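Side-chain contacts in beta-n-acetylhexosaminidase (PDB 4AZI), which removes terminal beta-linked N-acetylglucosamine units from glycans, working as one of the tandem family 20 catalytic modules of pneumococcal StrH: residues Tyr196-Tyr200 and Gln201-Lys205; Phe306-Leu309 and Ala310-Tyr314. The protein carries 2 engineered substitutions. All coordinates share one frame; numbering follows the deposited sequence.

Interaction 1: residues Tyr196-Tyr200 and Gln201-Lys205; sequences YLKWY and QLYGK
Tyr203 sets its ring carbon CG anti to the backbone N (chi1 -177°), while Lys198 runs extended beyond CG; the two side chains therefore run alongside in the same direction. The lysine methylene CE comes over one ring face, 4.0 Å from the centroid of Tyr203 and 29° off the ring normal, in a CH-pi contact. It sits toward the CD2 side, with Lys198 CE 3.6 Å from Tyr203 CD2. Leu197 CD1 lies near the edge of the same ring, close to its plane.

The backbone beneath is a Schellman motif. Gln201, the C-prime residue, takes a positive phi of 49° and turns the chain back over the helix end. Leu202 N donates to Leu197 O at 2.7 Å, the nearly straight bond of the motif, and Gln201 N reaches Lys198 O at 3.0 Å from above the carbonyl plane. A weak third bond, Tyr203 N to Leu197 O at 3.4 Å, gives the Leu197 carbonyl a second donor. The hydrophobic contact that usually accompanies this motif is present: Leu197 and Leu202 lie roughly perpendicular, with Leu197 CD2 3.7 Å from Leu202 CB. Beyond it, Leu202 CD1 lies 3.9 Å from Tyr200 CB, toward the exposed side, where Trp199 CD1 covers one face of the Tyr200 ring.

Tyr203 OH bonds to Gly230 O and Tyr233 N, and Lys198 NZ makes a weak bond to Tyr233 O, so both polar ends reach the loop after strand 223-227. Leu197 packs on Leu150 and Tyr184. The turn thus ends helix 193-199 and passes directly into helix 203-219, which leads to barrel strand 223-227.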
loop_
_atom_site.group_PDB
_atom_site.type_symbol
_atom_site.label_atom_id
_atom_site.label_comp_id
_atom_site.label_asym_id
_atom_site.label_seq_id
_atom_site.Cartn_x
_atom_site.Cartn_y
_atom_site.Cartn_z
ATOM N N TYR A 196 10.291 23.277 4.801
ATOM C CA TYR A 196 11.762 23.348 4.676
ATOM C C TYR A 196 12.250 23.262 3.228
ATOM O O TYR A 196 13.155 24.007 2.834
ATOM C CB TYR A 196 12.455 22.284 5.524
ATOM C CG TYR A 196 12.615 22.634 6.989
ATOM C CD1 TYR A 196 11.502 22.835 7.811
ATOM C CD2 TYR A 196 13.881 22.727 7.564
ATOM C CE1 TYR A 196 11.651 23.140 9.157
ATOM C CE2 TYR A 196 14.036 23.019 8.916
ATOM C CZ TYR A 196 12.919 23.225 9.702
ATOM O OH TYR A 196 13.061 23.516 11.040
ATOM N N LEU A 197 11.641 22.376 2.436
ATOM C CA LEU A 197 11.918 22.314 1.003
ATOM C C LEU A 197 11.687 23.654 0.301
ATOM O O LEU A 197 12.553 24.110 -0.445
ATOM C CB LEU A 197 11.090 21.222 0.314
ATOM C CG LEU A 197 11.514 19.757 0.479
ATOM C CD1 LEU A 197 10.522 18.884 -0.266
ATOM C CD2 LEU A 197 12.925 19.517 -0.044
ATOM N N LYS A 198 10.539 24.287 0.544
ATOM C CA LYS A 198 10.226 25.566 -0.113
ATOM C C LYS A 198 11.199 26.667 0.313
ATOM O O LYS A 198 11.689 27.438 -0.526
ATOM C CB LYS A 198 8.763 25.985 0.123
ATOM C CG LYS A 198 7.767 25.115 -0.637
ATOM C CD LYS A 198 6.373 25.730 -0.718
ATOM C CE LYS A 198 5.544 24.992 -1.763
ATOM N NZ LYS A 198 4.072 25.273 -1.738
ATOM N N TRP A 199 11.481 26.706 1.613
ATOM C CA TRP A 199 12.435 27.635 2.216
ATOM C C TRP A 199 13.778 27.558 1.553
ATOM O O TRP A 199 14.399 28.580 1.274
ATOM C CB TRP A 199 12.583 27.329 3.703
ATOM C CG TRP A 199 13.474 28.292 4.452
ATOM C CD1 TRP A 199 14.865 28.278 4.538
ATOM C CD2 TRP A 199 13.056 29.445 5.254
ATOM N NE1 TRP A 199 15.317 29.315 5.313
ATOM C CE2 TRP A 199 14.285 30.053 5.772
ATOM C CE3 TRP A 199 11.829 30.013 5.583
ATOM C CZ2 TRP A 199 14.264 31.176 6.582
ATOM C CZ3 TRP A 199 11.822 31.153 6.401
ATOM C CH2 TRP A 199 13.013 31.715 6.888
ATOM N N TYR A 200 14.243 26.337 1.300
ATOM C CA TYR A 200 15.546 26.146 0.669
ATOM C C TYR A 200 15.492 26.092 -0.859
ATOM O O TYR A 200 16.495 25.778 -1.507
ATOM C CB TYR A 200 16.259 24.925 1.264
ATOM C CG TYR A 200 16.779 25.199 2.655
ATOM C CD1 TYR A 200 17.902 26.011 2.852
ATOM C CD2 TYR A 200 16.141 24.674 3.775
ATOM C CE1 TYR A 200 18.374 26.282 4.127
ATOM C CE2 TYR A 200 16.604 24.936 5.056
ATOM C CZ TYR A 200 17.721 25.737 5.227
ATOM O OH TYR A 200 18.181 25.993 6.500
ATOM N N GLN A 201 14.332 26.449 -1.414
ATOM C CA GLN A 201 14.036 26.327 -2.843
ATOM C C GLN A 201 14.383 24.936 -3.414
ATOM O O GLN A 201 14.927 24.810 -4.515
ATOM C CB GLN A 201 14.683 27.466 -3.642
ATOM C CG GLN A 201 14.126 28.843 -3.312
ATOM C CD GLN A 201 14.756 29.945 -4.148
ATOM O OE1 GLN A 201 15.022 29.760 -5.336
ATOM N NE2 GLN A 201 14.992 31.098 -3.533
ATOM N N LEU A 202 14.038 23.898 -2.653
ATOM C CA LEU A 202 14.245 22.504 -3.072
ATOM C C LEU A 202 12.947 21.727 -3.410
ATOM O O LEU A 202 13.012 20.542 -3.760
ATOM C CB LEU A 202 15.051 21.744 -2.006
ATOM C CG LEU A 202 16.510 22.150 -1.744
ATOM C CD1 LEU A 202 17.011 21.547 -0.439
ATOM C CD2 LEU A 202 17.397 21.712 -2.897
ATOM N N TYR A 203 11.787 22.385 -3.306
ATOM C CA TYR A 203 10.488 21.735 -3.593
ATOM C C TYR A 203 10.346 21.371 -5.079
ATOM O O TYR A 203 9.798 20.322 -5.418
ATOM C CB TYR A 203 9.320 22.614 -3.125
ATOM C CG TYR A 203 7.924 22.024 -3.297
ATOM C CD1 TYR A 203 7.546 20.852 -2.633
ATOM C CD2 TYR A 203 6.961 22.670 -4.080
ATOM C CE1 TYR A 203 6.267 20.332 -2.771
ATOM C CE2 TYR A 203 5.669 22.145 -4.222
ATOM C CZ TYR A 203 5.334 20.971 -3.559
ATOM O OH TYR A 203 4.067 20.434 -3.685
ATOM N N GLY A 204 10.839 22.253 -5.952
ATOM C CA GLY A 204 10.933 21.974 -7.386
ATOM C C GLY A 204 11.762 20.733 -7.684
ATOM O O GLY A 204 11.452 19.966 -8.606
ATOM N N LYS A 205 12.803 20.524 -6.891
ATOM C CA LYS A 205 13.630 19.339 -7.040
ATOM C C LYS A 205 12.918 18.094 -6.506
ATOM O O LYS A 205 13.113 17.001 -7.042
ATOM C CB LYS A 205 15.022 19.545 -6.427
ATOM C CG LYS A 205 15.851 20.546 -7.237
ATOM C CD LYS A 205 17.148 20.950 -6.544
#

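Interaction 2: residues Phe306-Leu309 and Ala310-Tyr314; sequences FNQL and ASTKY
Gln308 and Tyr314 run antiparallel past one another, bringing the glutamine amide to the tyrosine backbone. Gln308 CG stands anti to its own N (chi1 179°) and the chain stays extended, which carries OE1 across the bend to within 2.8 Å of Tyr314 N. The N-H points almost straight at the oxygen (171°), although the donor lies above the carbonyl plane rather than on a lone pair. Asn307 CB packs over one face of the Tyr314 ring, offset toward the rim, 3.9 Å from the centroid of Tyr314 and 3.6 Å from its CE1.

The polar contacts are also close where the chain reverses in a type II beta turn from Leu309 to Thr312. Leu309 O accepts two bonds from the same face of its plane, from Thr312 N at 3.1 Å and from Thr312 OG1 at 2.5 Å, a value so short that its precision is doubtful. Leu309 itself is buried against Pro262, Phe272 and Thr321.

The other side is looser. Asn307 ND2 makes only a long, weak bond to Tyr314 OH at 3.4 Å; Asn307 OD1 has the stronger partner, Lys9 NZ. Ser311, at the turn's positive-phi position, and Lys313 are exposed and point away from residues 306-309.

Side chains supply partners for two backbone groups: Gln308 OE1 for Tyr314 N and, beside Thr312 N, Thr312 OG1 for Leu309 O. They probably help to hold the shape of this irregular loop, while the tyrosine ring meets Asn307 through carbon, in a CH-pi contact, and only weakly through its hydroxyl.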
loop_
_atom_site.group_PDB
_atom_site.type_symbol
_atom_site.label_atom_id
_atom_site.label_comp_id
_atom_site.label_asym_id
_atom_site.label_seq_id
_atom_site.Cartn_x
_atom_site.Cartn_y
_atom_site.Cartn_z
ATOM N N PHE A 306 -17.523 5.400 3.673
ATOM C CA PHE A 306 -16.584 4.692 2.791
ATOM C C PHE A 306 -15.983 5.644 1.768
ATOM O O PHE A 306 -14.795 5.561 1.453
ATOM C CB PHE A 306 -17.322 3.547 2.074
ATOM C CG PHE A 306 -16.468 2.754 1.115
ATOM C CD1 PHE A 306 -15.744 1.658 1.553
ATOM C CD2 PHE A 306 -16.425 3.084 -0.242
ATOM C CE1 PHE A 306 -14.976 0.907 0.665
ATOM C CE2 PHE A 306 -15.657 2.344 -1.132
ATOM C CZ PHE A 306 -14.936 1.249 -0.676
ATOM N N ASN A 307 -16.814 6.536 1.247
ATOM C CA ASN A 307 -16.385 7.490 0.236
ATOM C C ASN A 307 -15.842 8.807 0.800
ATOM O O ASN A 307 -15.451 9.690 0.028
ATOM C CB ASN A 307 -17.530 7.771 -0.754
ATOM C CG ASN A 307 -17.770 6.620 -1.727
ATOM O OD1 ASN A 307 -16.846 5.893 -2.096
ATOM N ND2 ASN A 307 -19.022 6.459 -2.157
ATOM N N GLN A 308 -15.796 8.954 2.126
ATOM C CA GLN A 308 -15.405 10.252 2.689
ATOM C C GLN A 308 -13.894 10.480 2.710
ATOM O O GLN A 308 -13.172 9.793 3.411
ATOM C CB GLN A 308 -16.010 10.456 4.071
ATOM C CG GLN A 308 -15.628 11.775 4.705
ATOM C CD GLN A 308 -16.512 12.121 5.878
ATOM O OE1 GLN A 308 -17.715 12.336 5.721
ATOM N NE2 GLN A 308 -15.915 12.189 7.067
ATOM N N LEU A 309 -13.419 11.452 1.936
ATOM C CA LEU A 309 -12.001 11.806 1.970
ATOM C C LEU A 309 -11.715 12.623 3.227
ATOM O O LEU A 309 -12.580 13.370 3.695
ATOM C CB LEU A 309 -11.587 12.560 0.702
ATOM C CG LEU A 309 -11.554 11.698 -0.569
ATOM C CD1 LEU A 309 -11.778 12.539 -1.808
ATOM C CD2 LEU A 309 -10.253 10.922 -0.682
ATOM N N ALA A 310 -10.519 12.454 3.786
ATOM C CA ALA A 310 -10.119 13.174 5.002
ATOM C C ALA A 310 -10.233 14.678 4.802
ATOM O O ALA A 310 -9.911 15.178 3.730
ATOM C CB ALA A 310 -8.700 12.793 5.402
ATOM N N SER A 311 -10.672 15.379 5.850
ATOM C CA SER A 311 -10.941 16.835 5.829
ATOM C C SER A 311 -12.202 17.261 5.061
ATOM O O SER A 311 -12.433 18.458 4.843
ATOM C CB SER A 311 -9.715 17.646 5.353
ATOM O OG SER A 311 -9.589 17.650 3.936
ATOM N N THR A 312 -13.022 16.290 4.651
ATOM C CA THR A 312 -14.275 16.591 3.958
ATOM C C THR A 312 -15.463 15.899 4.607
ATOM O O THR A 312 -15.321 14.849 5.250
ATOM C CB THR A 312 -14.257 16.196 2.457
ATOM O OG1 THR A 312 -14.193 14.767 2.332
ATOM C CG2 THR A 312 -13.092 16.847 1.717
ATOM N N LYS A 313 -16.637 16.496 4.420
ATOM C CA LYS A 313 -17.887 15.964 4.948
ATOM C C LYS A 313 -18.719 15.394 3.794
ATOM O O LYS A 313 -19.221 16.143 2.943
ATOM C CB LYS A 313 -18.649 17.065 5.694
ATOM C CG LYS A 313 -19.976 16.646 6.302
ATOM C CD LYS A 313 -20.606 17.812 7.060
ATOM C CE LYS A 313 -22.000 17.480 7.567
ATOM N NZ LYS A 313 -21.968 16.264 8.425
ATOM N N TYR A 314 -18.830 14.067 3.765
ATOM C CA TYR A 314 -19.568 13.357 2.725
ATOM C C TYR A 314 -21.031 13.203 3.155
ATOM O O TYR A 314 -21.290 12.883 4.316
ATOM C CB TYR A 314 -18.930 11.982 2.491
ATOM C CG TYR A 314 -19.566 11.167 1.386
ATOM C CD1 TYR A 314 -19.169 11.325 0.060
ATOM C CD2 TYR A 314 -20.559 10.220 1.672
ATOM C CE1 TYR A 314 -19.755 10.582 -0.960
ATOM C CE2 TYR A 314 -21.141 9.461 0.661
ATOM C CZ TYR A 314 -20.734 9.645 -0.649
ATOM O OH TYR A 314 -21.313 8.899 -1.654
#

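Interaction 1 comes first along the chain, and both belong to the same family 20 catalytic domain, an eight-stranded parallel TIM barrel. Residues 196-205 fall between strands 176-180 and 223-227, the fourth and fifth in barrel order; residues 306-314 fall between strands 271-282 and 321-329, the last two. The centres are about 30 Å apart and the nearest atoms about 16 Å, so the two do not touch. Each shapes a separate connection of the barrel, one joining two helices, the other within a loop. The bound inhibitor lies about 14 Å from the side chain of Leu197 and about 10 Å from that of Ala310, and neither contact supplies a residue of its pocket.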